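Local atomic coordinates of periplasmic binding protein (Mycobacterium smegmatis, PDB entry 4MDY), a protein that probably binds an iron complex outside the cytoplasmic membrane and hands it to an ABC transporter. Residues G28-V33 against P97-A102; A177-G182 against V229-T234; F262-L267 against A283-P288. All blocks are in the same frame, centred on the assembly; numbering follows the deposited sequence.

Contact 1: G28-V33 against P97-A102; sequences GPPQRV and PDLIVA
Val33 and Leu99 form a parallel beta bridge, their CA atoms 4.8 Å apart, where the loop 28-33 turns into edge strand 33-35 and runs beside strand 99-102. Just before the bridge, Arg32 O accepts Asp98 N at 2.9 Å and, more weakly, Leu99 N.

Asp98 does most of the side-chain work. Its CG lies between the backbone N and the carbonyl carbon (chi1 63°), which turns the carboxylate onto the loop so that each oxygen takes one of two successive amides. Gln31 N reaches OD2 of Asp98 at 2.7 Å in a nearly straight bond (167°) on the syn lone pair. Arg32 N meets OD1 of Asp98 at 2.8 Å from above the carboxylate plane, 47° out of it. Pro29 and Pro30 carry no N-H, and Gln31 is therefore the first residue after them able to donate.

Pro30 lies alongside Leu99, the two pointing the same way, with Pro30 CB 3.8 Å from Leu99 CB and Pro30 CG close to Leu99 CD2. Farther on, Val33 CG1 touches Val101 CG2 at 3.9 Å, on the flank that helix 40-46 packs against. The Arg32 guanidinium leads elsewhere, to the carbonyls of Leu95 and Lys96, the two residues just before Pro97.

OD1 of Asp98 also sits 3.0 Å from Arg32 O, two acceptors brought together because each is held by an amide of the other segment. With two backbone donors on one carboxylate, Asp98 is likely to stay ionised, and it pins the loop at the point where the strand begins.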
loop_
_atom_site.group_PDB
_atom_site.type_symbol
_atom_site.label_atom_id
_atom_site.label_comp_id
_atom_site.label_asym_id
_atom_site.label_seq_id
_atom_site.Cartn_x
_atom_site.Cartn_y
_atom_site.Cartn_z
ATOM N N GLY A 28 5.609 -8.437 26.054
ATOM C CA GLY A 28 4.906 -7.224 26.466
ATOM C C GLY A 28 5.006 -6.166 25.387
ATOM O O GLY A 28 5.602 -6.418 24.346
ATOM N N PRO A 29 4.401 -4.985 25.615
ATOM C CA PRO A 29 4.491 -3.883 24.654
ATOM C C PRO A 29 5.942 -3.568 24.268
ATOM O O PRO A 29 6.766 -3.299 25.142
ATOM C CB PRO A 29 3.856 -2.720 25.409
ATOM C CG PRO A 29 2.864 -3.377 26.307
ATOM C CD PRO A 29 3.544 -4.637 26.764
ATOM N N PRO A 30 6.256 -3.626 22.966
ATOM C CA PRO A 30 7.644 -3.544 22.534
ATOM C C PRO A 30 8.190 -2.120 22.562
ATOM O O PRO A 30 7.496 -1.188 22.184
ATOM C CB PRO A 30 7.592 -4.079 21.105
ATOM C CG PRO A 30 6.218 -3.734 20.638
ATOM C CD PRO A 30 5.348 -3.932 21.843
ATOM N N GLN A 31 9.431 -1.979 23.010
ATOM C CA GLN A 31 10.085 -0.672 23.166
ATOM C C GLN A 31 10.905 -0.258 21.943
ATOM O O GLN A 31 11.075 0.937 21.688
ATOM C CB GLN A 31 11.022 -0.699 24.380
ATOM C CG GLN A 31 10.415 -1.290 25.645
ATOM C CD GLN A 31 9.259 -0.469 26.164
ATOM O OE1 GLN A 31 8.096 -0.838 25.994
ATOM N NE2 GLN A 31 9.569 0.660 26.790
ATOM N N ARG A 32 11.430 -1.242 21.216
ATOM C CA ARG A 32 12.288 -1.012 20.064
ATOM C C ARG A 32 11.833 -1.836 18.854
ATOM O O ARG A 32 12.291 -2.960 18.635
ATOM C CB ARG A 32 13.740 -1.366 20.416
ATOM C CG ARG A 32 14.371 -0.448 21.449
ATOM C CD ARG A 32 15.797 -0.873 21.766
ATOM N NE ARG A 32 16.728 -0.649 20.652
ATOM C CZ ARG A 32 17.220 0.539 20.305
ATOM N NH1 ARG A 32 16.873 1.637 20.970
ATOM N NH2 ARG A 32 18.061 0.636 19.280
ATOM N N VAL A 33 10.958 -1.253 18.043
ATOM C CA VAL A 33 10.396 -1.953 16.901
ATOM C C VAL A 33 11.110 -1.610 15.588
ATOM O O VAL A 33 11.250 -0.441 15.219
ATOM C CB VAL A 33 8.890 -1.640 16.746
ATOM C CG1 VAL A 33 8.286 -2.479 15.635
ATOM C CG2 VAL A 33 8.153 -1.895 18.048
ATOM N N PRO A 97 16.562 -4.697 18.358
ATOM C CA PRO A 97 15.124 -4.500 18.513
ATOM C C PRO A 97 14.558 -5.486 19.518
ATOM O O PRO A 97 15.231 -6.455 19.864
ATOM C CB PRO A 97 14.592 -4.795 17.119
ATOM C CG PRO A 97 15.549 -5.793 16.555
ATOM C CD PRO A 97 16.890 -5.496 17.166
ATOM N N ASP A 98 13.351 -5.226 20.006
ATOM C CA ASP A 98 12.599 -6.246 20.742
ATOM C C ASP A 98 11.372 -6.737 19.955
ATOM O O ASP A 98 10.664 -7.627 20.407
ATOM C CB ASP A 98 12.238 -5.779 22.161
ATOM C CG ASP A 98 11.311 -4.571 22.190
ATOM O OD1 ASP A 98 10.951 -4.026 21.120
ATOM O OD2 ASP A 98 10.943 -4.151 23.317
ATOM N N LEU A 99 11.135 -6.154 18.777
ATOM C CA LEU A 99 10.143 -6.681 17.835
ATOM C C LEU A 99 10.555 -6.343 16.413
ATOM O O LEU A 99 10.937 -5.203 16.118
ATOM C CB LEU A 99 8.749 -6.111 18.104
ATOM C CG LEU A 99 7.617 -6.703 17.239
ATOM C CD1 LEU A 99 7.323 -8.152 17.605
ATOM C CD2 LEU A 99 6.340 -5.890 17.374
ATOM N N ILE A 100 10.474 -7.333 15.537
ATOM C CA ILE A 100 10.753 -7.141 14.129
ATOM C C ILE A 100 9.475 -7.412 13.355
ATOM O O ILE A 100 8.946 -8.524 13.394
ATOM C CB ILE A 100 11.880 -8.070 13.639
ATOM C CG1 ILE A 100 13.175 -7.791 14.417
ATOM C CG2 ILE A 100 12.134 -7.870 12.150
ATOM C CD1 ILE A 100 14.218 -8.880 14.277
ATOM N N VAL A 101 8.981 -6.397 12.658
ATOM C CA VAL A 101 7.798 -6.539 11.840
ATOM C C VAL A 101 8.212 -6.714 10.386
ATOM O O VAL A 101 8.818 -5.811 9.782
ATOM C CB VAL A 101 6.860 -5.332 12.000
ATOM C CG1 VAL A 101 5.608 -5.528 11.171
ATOM C CG2 VAL A 101 6.492 -5.139 13.463
ATOM N N ALA A 102 7.887 -7.887 9.834
ATOM C CA ALA A 102 8.275 -8.236 8.477
ATOM C C ALA A 102 7.159 -8.979 7.747
ATOM O O ALA A 102 7.318 -10.127 7.327
ATOM C CB ALA A 102 9.563 -9.049 8.483
#

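Contact 2: A177-G182 against V229-T234; sequences ALLLGG and VLIWTT
Leu180 and Trp232 pair toward the C-terminal end of two parallel strands, 177-181 and 229-233, whose short axes approach to 4.6 Å and are turned 25° from each other. Leu180 has more area buried here than any other residue. Its N donates to Ile231 O at 2.7 Å and its O accepts Thr233 N at 2.8 Å, so both its N-H and its C=O are bonded to strand 229-233, to the residues before and after Trp232. A chi1 of -54° with an extended chi2 carries its CD1 methyl over the face of the Trp232 six-membered ring, 3.5 Å from the ring centroid and 8° off the normal, a CH-pi contact. Gly181 O comes to the edge of the same ring, near its plane.

Ile231 is gripped through its backbone as well, its N reaching Leu178 O at 2.9 Å. Its side chain is on the other face of the sheet, where Ile231 CG2 touches Leu179 CD1 at 3.8 Å; Leu179 CD1 also lies 3.7 Å from Thr233 CG2.

Thr233 is the centre of an inverse gamma turn. Its OG1 shares a water with Gly182 N, which donates to that water. A bound diethylene glycol, probably from the crystallisation liquor, lies about 6 Å from this side chain.

The strands are the central pair of a parallel sheet, between 207-208 beside 176-181 and 260-262 beside 229-233. Helix 279-294 covers the face of Val229 and Ile231 through Leu290, while on the Trp232 face helix 237-244 contributes Leu243, Phe262 stacks on the indole and Asn260 OD1 takes its NE1.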
loop_
_atom_site.group_PDB
_atom_site.type_symbol
_atom_site.label_atom_id
_atom_site.label_comp_id
_atom_site.label_asym_id
_atom_site.label_seq_id
_atom_site.Cartn_x
_atom_site.Cartn_y
_atom_site.Cartn_z
ATOM N N ALA A 177 -13.749 1.173 -14.129
ATOM C CA ALA A 177 -12.479 1.788 -13.764
ATOM C C ALA A 177 -11.348 0.799 -13.967
ATOM O O ALA A 177 -11.516 -0.408 -13.747
ATOM C CB ALA A 177 -12.512 2.243 -12.314
ATOM N N LEU A 178 -10.207 1.327 -14.408
ATOM C CA LEU A 178 -8.944 0.600 -14.426
ATOM C C LEU A 178 -7.914 1.403 -13.647
ATOM O O LEU A 178 -7.890 2.639 -13.710
ATOM C CB LEU A 178 -8.448 0.374 -15.858
ATOM C CG LEU A 178 -9.195 -0.642 -16.730
ATOM C CD1 LEU A 178 -8.743 -0.524 -18.177
ATOM C CD2 LEU A 178 -8.981 -2.063 -16.228
ATOM N N LEU A 179 -7.074 0.682 -12.910
ATOM C CA LEU A 179 -6.000 1.259 -12.136
ATOM C C LEU A 179 -4.675 0.847 -12.768
ATOM O O LEU A 179 -4.289 -0.327 -12.725
ATOM C CB LEU A 179 -6.074 0.776 -10.689
ATOM C CG LEU A 179 -4.994 1.316 -9.758
ATOM C CD1 LEU A 179 -5.114 2.831 -9.645
ATOM C CD2 LEU A 179 -5.088 0.660 -8.389
ATOM N N LEU A 180 -3.980 1.832 -13.329
ATOM C CA LEU A 180 -2.847 1.595 -14.211
ATOM C C LEU A 180 -1.567 2.176 -13.642
ATOM O O LEU A 180 -1.598 3.147 -12.897
ATOM C CB LEU A 180 -3.123 2.216 -15.586
ATOM C CG LEU A 180 -4.438 1.792 -16.266
ATOM C CD1 LEU A 180 -4.605 2.492 -17.603
ATOM C CD2 LEU A 180 -4.496 0.282 -16.446
ATOM N N GLY A 181 -0.442 1.574 -14.010
ATOM C CA GLY A 181 0.864 2.063 -13.600
ATOM C C GLY A 181 1.195 3.364 -14.310
ATOM O O GLY A 181 0.694 3.632 -15.403
ATOM N N GLY A 182 2.036 4.174 -13.676
ATOM C CA GLY A 182 2.379 5.501 -14.195
ATOM C C GLY A 182 3.393 5.487 -15.325
ATOM O O GLY A 182 3.616 6.514 -15.965
ATOM N N VAL A 229 -13.200 5.322 -16.935
ATOM C CA VAL A 229 -12.156 6.142 -16.340
ATOM C C VAL A 229 -10.886 5.306 -16.178
ATOM O O VAL A 229 -10.950 4.141 -15.782
ATOM C CB VAL A 229 -12.605 6.742 -14.976
ATOM C CG1 VAL A 229 -13.003 5.654 -13.984
ATOM C CG2 VAL A 229 -11.522 7.628 -14.373
ATOM N N LEU A 230 -9.744 5.899 -16.523
ATOM C CA LEU A 230 -8.439 5.277 -16.309
ATOM C C LEU A 230 -7.698 6.083 -15.262
ATOM O O LEU A 230 -7.578 7.302 -15.375
ATOM C CB LEU A 230 -7.607 5.249 -17.596
ATOM C CG LEU A 230 -8.252 4.641 -18.835
ATOM C CD1 LEU A 230 -7.268 4.706 -19.992
ATOM C CD2 LEU A 230 -8.697 3.210 -18.588
ATOM N N ILE A 231 -7.200 5.389 -14.245
ATOM C CA ILE A 231 -6.441 6.006 -13.174
ATOM C C ILE A 231 -5.001 5.575 -13.357
ATOM O O ILE A 231 -4.657 4.431 -13.107
ATOM C CB ILE A 231 -6.979 5.570 -11.790
ATOM C CG1 ILE A 231 -8.485 5.843 -11.696
ATOM C CG2 ILE A 231 -6.233 6.285 -10.675
ATOM C CD1 ILE A 231 -9.172 5.139 -10.547
ATOM N N TRP A 232 -4.170 6.490 -13.842
ATOM C CA TRP A 232 -2.754 6.207 -14.038
ATOM C C TRP A 232 -1.996 6.708 -12.817
ATOM O O TRP A 232 -2.092 7.888 -12.464
ATOM C CB TRP A 232 -2.227 6.926 -15.269
ATOM C CG TRP A 232 -2.961 6.652 -16.540
ATOM C CD1 TRP A 232 -4.124 7.240 -16.967
ATOM C CD2 TRP A 232 -2.569 5.746 -17.575
ATOM N NE1 TRP A 232 -4.478 6.751 -18.200
ATOM C CE2 TRP A 232 -3.544 5.829 -18.596
ATOM C CE3 TRP A 232 -1.492 4.863 -17.737
ATOM C CZ2 TRP A 232 -3.464 5.076 -19.767
ATOM C CZ3 TRP A 232 -1.410 4.121 -18.905
ATOM C CH2 TRP A 232 -2.394 4.232 -19.908
ATOM N N THR A 233 -1.229 5.830 -12.178
ATOM C CA THR A 233 -0.546 6.194 -10.942
ATOM C C THR A 233 0.801 6.849 -11.247
ATOM O O THR A 233 1.868 6.365 -10.853
ATOM C CB THR A 233 -0.407 4.995 -9.987
ATOM O OG1 THR A 233 0.303 3.931 -10.632
ATOM C CG2 THR A 233 -1.805 4.514 -9.560
ATOM N N THR A 234 0.722 7.960 -11.973
ATOM C CA THR A 234 1.877 8.794 -12.269
ATOM C C THR A 234 2.427 9.419 -10.992
ATOM O O THR A 234 1.676 9.669 -10.048
ATOM C CB THR A 234 1.507 9.920 -13.261
ATOM O OG1 THR A 234 0.301 10.572 -12.837
ATOM C CG2 THR A 234 1.309 9.361 -14.652
HETATM O O HOH W 1 3.056 3.238 -11.139
#

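Contact 3: F262-L267 against A283-P288; sequences FTTKEL and ADQLPP
Glu266 and Gln285 meet in a small, partly buried contact between the start of helix 265-273 and the middle of helix 279-294, the last helix of the chain. Gln285 reaches across from the second helix: its CG is anti to the carbonyl carbon (chi1 -60°) and the chain beyond is extended, which carries the amide to the first turn of the other helix. Gln285 NE2 donates to Glu266 OE1 over a rather long 3.3 Å. The carboxylate oxygen is met from above its plane, 52° out of it, whereas the bond stays close to the plane of the amide; the two side chains cross at about a right angle.

The other end of the amide is served by a water, which donates to Gln285 OE1 at 2.7 Å and lies 2.6 Å from Thr264 OG1. Thr264 is the N-cap of helix 265-273, its OG1 accepting Leu267 N at 3.2 Å, and the water thus ties the cap to the neighbouring helix. An acceptor at NE2 and a donor at OE1 are consistent with the modelled orientation of the amide.

Next to these polar groups, Leu267 turns its side chain onto the second helix. Its CD2 rests 4.1 Å from Leu286 CA and 4.3 Å from Leu286 CD1, loose apolar packing just ahead of the kink at Pro287 and Pro288, neither of which has an amide hydrogen to give to the turn before. On another side of helix 279-294, Ala283 and Pro287 lie against the long helix 148-168, and Asp284 forms a salt bridge with Arg161 there.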
loop_
_atom_site.group_PDB
_atom_site.type_symbol
_atom_site.label_atom_id
_atom_site.label_comp_id
_atom_site.label_asym_id
_atom_site.label_seq_id
_atom_site.Cartn_x
_atom_site.Cartn_y
_atom_site.Cartn_z
ATOM N N PHE A 262 -4.431 11.400 -13.975
ATOM C CA PHE A 262 -3.007 11.256 -13.725
ATOM C C PHE A 262 -2.764 11.729 -12.295
ATOM O O PHE A 262 -2.870 12.918 -11.991
ATOM C CB PHE A 262 -2.176 12.053 -14.736
ATOM C CG PHE A 262 -2.423 11.655 -16.173
ATOM C CD1 PHE A 262 -1.924 10.459 -16.675
ATOM C CD2 PHE A 262 -3.167 12.468 -17.017
ATOM C CE1 PHE A 262 -2.148 10.086 -17.995
ATOM C CE2 PHE A 262 -3.397 12.098 -18.330
ATOM C CZ PHE A 262 -2.884 10.910 -18.822
ATOM N N THR A 263 -2.465 10.780 -11.411
ATOM C CA THR A 263 -2.335 11.075 -9.996
ATOM C C THR A 263 -1.144 11.985 -9.734
ATOM O O THR A 263 -0.159 11.985 -10.479
ATOM C CB THR A 263 -2.146 9.799 -9.158
ATOM O OG1 THR A 263 -0.949 9.124 -9.576
ATOM C CG2 THR A 263 -3.355 8.871 -9.298
ATOM N N THR A 264 -1.250 12.754 -8.660
ATOM C CA THR A 264 -0.087 13.396 -8.073
ATOM C C THR A 264 0.803 12.321 -7.458
ATOM O O THR A 264 0.363 11.189 -7.214
ATOM C CB THR A 264 -0.476 14.379 -6.958
ATOM O OG1 THR A 264 -1.183 13.683 -5.922
ATOM C CG2 THR A 264 -1.337 15.516 -7.505
ATOM N N LYS A 265 2.053 12.669 -7.192
ATOM C CA LYS A 265 2.949 11.748 -6.502
ATOM C C LYS A 265 2.354 11.251 -5.177
ATOM O O LYS A 265 2.451 10.061 -4.856
ATOM C CB LYS A 265 4.296 12.404 -6.224
ATOM C CG LYS A 265 5.317 11.443 -5.642
ATOM C CD LYS A 265 6.499 12.182 -5.060
ATOM C CE LYS A 265 7.650 11.247 -4.769
ATOM N NZ LYS A 265 8.752 12.015 -4.141
ATOM N N GLU A 266 1.747 12.154 -4.409
ATOM C CA GLU A 266 1.240 11.777 -3.090
ATOM C C GLU A 266 0.074 10.805 -3.219
ATOM O O GLU A 266 -0.019 9.847 -2.460
ATOM C CB GLU A 266 0.828 12.991 -2.247
ATOM C CG GLU A 266 0.918 12.686 -0.754
ATOM C CD GLU A 266 0.096 13.599 0.130
ATOM O OE1 GLU A 266 -0.535 14.550 -0.386
ATOM O OE2 GLU A 266 0.088 13.353 1.357
ATOM N N LEU A 267 -0.797 11.032 -4.192
ATOM C CA LEU A 267 -1.933 10.139 -4.378
ATOM C C LEU A 267 -1.456 8.784 -4.902
ATOM O O LEU A 267 -1.942 7.746 -4.451
ATOM C CB LEU A 267 -2.990 10.767 -5.285
ATOM C CG LEU A 267 -4.226 9.907 -5.557
ATOM C CD1 LEU A 267 -4.837 9.364 -4.266
ATOM C CD2 LEU A 267 -5.256 10.713 -6.330
ATOM N N ALA A 283 -9.148 8.605 -0.077
ATOM C CA ALA A 283 -10.561 8.979 0.053
ATOM C C ALA A 283 -10.759 10.500 -0.061
ATOM O O ALA A 283 -11.813 10.956 -0.496
ATOM C CB ALA A 283 -11.145 8.452 1.356
ATOM N N ASP A 284 -9.749 11.279 0.318
ATOM C CA ASP A 284 -9.813 12.736 0.166
ATOM C C ASP A 284 -9.609 13.163 -1.280
ATOM O O ASP A 284 -10.408 13.931 -1.818
ATOM C CB ASP A 284 -8.761 13.438 1.032
ATOM C CG ASP A 284 -9.210 13.642 2.460
ATOM O OD1 ASP A 284 -10.427 13.568 2.732
ATOM O OD2 ASP A 284 -8.342 13.890 3.318
ATOM N N GLN A 285 -8.536 12.674 -1.901
ATOM C CA GLN A 285 -8.038 13.265 -3.152
ATOM C C GLN A 285 -8.552 12.610 -4.439
ATOM O O GLN A 285 -8.648 13.275 -5.475
ATOM C CB GLN A 285 -6.509 13.278 -3.159
ATOM C CG GLN A 285 -5.908 14.085 -2.018
ATOM C CD GLN A 285 -4.406 14.303 -2.150
ATOM O OE1 GLN A 285 -3.833 14.183 -3.236
ATOM N NE2 GLN A 285 -3.761 14.652 -1.034
ATOM N N LEU A 286 -8.869 11.319 -4.396
ATOM C CA LEU A 286 -9.313 10.628 -5.608
ATOM C C LEU A 286 -10.745 10.965 -6.021
ATOM O O LEU A 286 -11.001 11.128 -7.214
ATOM C CB LEU A 286 -9.132 9.104 -5.495
ATOM C CG LEU A 286 -9.446 8.285 -6.764
ATOM C CD1 LEU A 286 -8.677 8.778 -7.985
ATOM C CD2 LEU A 286 -9.163 6.810 -6.526
ATOM N N PRO A 287 -11.690 11.045 -5.058
ATOM C CA PRO A 287 -13.060 11.299 -5.524
ATOM C C PRO A 287 -13.276 12.598 -6.316
ATOM O O PRO A 287 -14.007 12.571 -7.297
ATOM C CB PRO A 287 -13.888 11.248 -4.236
ATOM C CG PRO A 287 -13.113 10.303 -3.360
ATOM C CD PRO A 287 -11.673 10.639 -3.641
ATOM N N PRO A 288 -12.648 13.718 -5.913
ATOM C CA PRO A 288 -12.747 14.912 -6.769
ATOM C C PRO A 288 -12.247 14.695 -8.211
ATOM O O PRO A 288 -12.811 15.266 -9.157
ATOM C CB PRO A 288 -11.863 15.939 -6.054
ATOM C CG PRO A 288 -11.824 15.499 -4.628
ATOM C CD PRO A 288 -11.980 14.004 -4.627
HETATM O O HOH W 2 -1.455 15.332 -3.866
#

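Contact 1 lies on the opposite side of the chain's centre from the other two, its centre about 37 Å from that of contact 2, and belongs to a separate three-stranded parallel sheet. Two parallel sheets of this kind fit the two-lobed architecture of solute-binding proteins. Contact 2 is the buried one, an apolar strand pair inside its sheet; contacts 1 and 3 are only partly buried and rely more on polar side chains, a carboxylate on loop amides in one and an amide with a water in the other. Contacts 2 and 3 touch directly: Trp232 O and Thr263 N are 3.1 Å apart, a probable hydrogen bond, and helix 279-294 serves both.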